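Local structure of putative enoyl-CoA hydratase/isomerase (Acinetobacter baumannii, 3FDU) at the interface of chains A and B. The protein probably acts on acyl-CoA thioesters as an enoyl-CoA hydratase or isomerase of the crotonase family. Sequence-based numbering; all coordinates share one arbitrary frame. Chains: chain A/B, Putative enoyl-CoA hydratase/isomerase.

The interface of chains A and B. Residues chain A 157, 161, 165; chain B 101, 121-123, 207, 210-211, 214.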
# COMPACT_ATOMS: atom_id res chain seq x y z
N TYR A 157 5.32 -1.01 3.25
CA TYR A 157 6.65 -1.58 3.52
C TYR A 157 6.92 -1.90 5.02
O TYR A 157 7.34 -3.01 5.35
CB TYR A 157 7.76 -0.65 3.00
CG TYR A 157 9.14 -1.30 3.14
CD1 TYR A 157 9.71 -2.00 2.08
CD2 TYR A 157 9.85 -1.21 4.35
CE1 TYR A 157 10.97 -2.60 2.23
CE2 TYR A 157 11.12 -1.82 4.51
CZ TYR A 157 11.65 -2.50 3.44
OH TYR A 157 12.88 -3.11 3.57
N ALA A 161 7.69 -5.63 6.34
CA ALA A 161 9.00 -5.97 6.92
C ALA A 161 8.85 -6.54 8.34
O ALA A 161 9.53 -7.51 8.70
CB ALA A 161 9.94 -4.74 6.91
N PHE A 165 10.35 -10.06 8.59
CA PHE A 165 11.65 -10.15 9.31
C PHE A 165 11.48 -10.91 10.65
O PHE A 165 12.33 -11.70 11.03
CB PHE A 165 12.23 -8.79 9.68
CG PHE A 165 12.86 -7.99 8.53
CD1 PHE A 165 12.67 -8.33 7.19
CD2 PHE A 165 13.60 -6.85 8.83
CE1 PHE A 165 13.23 -7.54 6.16
CE2 PHE A 165 14.19 -6.10 7.82
CZ PHE A 165 13.99 -6.44 6.48
N PRO B 101 19.07 -5.12 8.75
CA PRO B 101 17.90 -4.45 9.28
C PRO B 101 18.22 -3.16 10.02
O PRO B 101 19.22 -3.05 10.79
CB PRO B 101 17.26 -5.48 10.22
CG PRO B 101 17.80 -6.84 9.78
CD PRO B 101 19.22 -6.50 9.28
N ALA B 121 13.94 3.24 7.03
CA ALA B 121 14.07 2.25 8.13
C ALA B 121 13.11 1.06 7.87
O ALA B 121 12.06 1.22 7.21
CB ALA B 121 13.79 2.90 9.49
N ASP B 122 13.47 -0.13 8.33
CA ASP B 122 12.56 -1.25 8.10
C ASP B 122 11.44 -1.31 9.13
O ASP B 122 10.32 -1.79 8.85
CB ASP B 122 13.34 -2.55 8.12
CG ASP B 122 14.45 -2.57 7.07
OD1 ASP B 122 14.14 -2.50 5.85
OD2 ASP B 122 15.64 -2.63 7.46
N LEU B 123 11.75 -0.88 10.35
CA LEU B 123 10.82 -0.94 11.47
C LEU B 123 11.01 0.33 12.26
O LEU B 123 12.15 0.76 12.45
CB LEU B 123 11.10 -2.13 12.37
CG LEU B 123 11.05 -3.54 11.73
CD1 LEU B 123 11.66 -4.59 12.63
CD2 LEU B 123 9.66 -3.88 11.46
N LEU B 207 17.62 -13.01 6.52
CA LEU B 207 17.29 -11.57 6.64
C LEU B 207 17.91 -10.78 5.49
O LEU B 207 17.30 -9.85 4.93
CB LEU B 207 17.72 -11.00 8.00
CG LEU B 207 16.85 -11.36 9.20
CD1 LEU B 207 17.54 -11.01 10.53
CD2 LEU B 207 15.44 -10.62 9.09
N THR B 210 15.91 -11.62 2.20
CA THR B 210 14.51 -11.09 2.30
C THR B 210 14.52 -9.57 2.10
O THR B 210 13.74 -9.03 1.27
CB THR B 210 13.87 -11.43 3.68
OG1 THR B 210 13.74 -12.84 3.81
CG2 THR B 210 12.47 -10.77 3.85
N LYS B 211 15.38 -8.86 2.83
CA LYS B 211 15.49 -7.42 2.59
C LYS B 211 15.89 -7.06 1.12
O LYS B 211 15.34 -6.14 0.52
CB LYS B 211 16.44 -6.73 3.56
CG LYS B 211 16.38 -5.22 3.36
CD LYS B 211 16.91 -4.49 4.60
CE LYS B 211 17.22 -3.07 4.27
NZ LYS B 211 17.51 -2.24 5.45
N MET B 214 12.84 -7.36 -1.03
CA MET B 214 11.86 -6.29 -0.74
C MET B 214 12.34 -4.98 -1.38
O MET B 214 11.54 -4.17 -1.87
CB MET B 214 11.69 -6.11 0.79
CG MET B 214 11.01 -7.35 1.46
SD MET B 214 10.82 -7.21 3.26
CE MET B 214 9.65 -5.89 3.31
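A:Tyr157 holds CG anti to its backbone N (chi1 -174°), and B:Asp122 holds CG anti to its carbonyl carbon (chi1 -58°); these torsions bring phenol and carboxylate together across the interface of two copies of the protein. The deposited assembly holds three copies, and this patch may help hold such a trimer together, the common building block of crotonase-family enzymes. The hydroxyl OH of A:Tyr157 donates a hydrogen bond of 2.7 Å to B:Asp122 OD1, approaching nearly along that oxygen's C-O axis, with ring and carboxylate planes 32° apart. Tyrosine suits this place because its ring can pack on apolar neighbours while its tip still reaches a polar partner. Aspartate's two oxygens serve two donors at once: B:Asp122 OD2 offers its syn lone pair to B:Lys211 NZ at 2.8 Å. This salt bridge within chain B, made by an extended lysine chain, helps fix the carboxylate's rotation.

Helix 157-166 of chain A presents A:Tyr157, A:Ala161 and A:Phe165 one turn apart. Small A:Ala161 lets B:Met214, from helix 204-214, come close: the flexible thioether bends at its last torsion and lays CE over one face of the tyrosine ring, toward the rim. A:Phe165 inserts a broad apolar ring among chain B residues. A:Phe165 CE1 meets B:Met214 SD at 3.8 Å, and CZ meets the aliphatic start of B:Lys211. A:Phe165 CE2 lies 3.6 Å from B:Asp122 CG. At the ring's base, branched B:Leu207 places methyl CD2 3.7 Å from A:Phe165 CG.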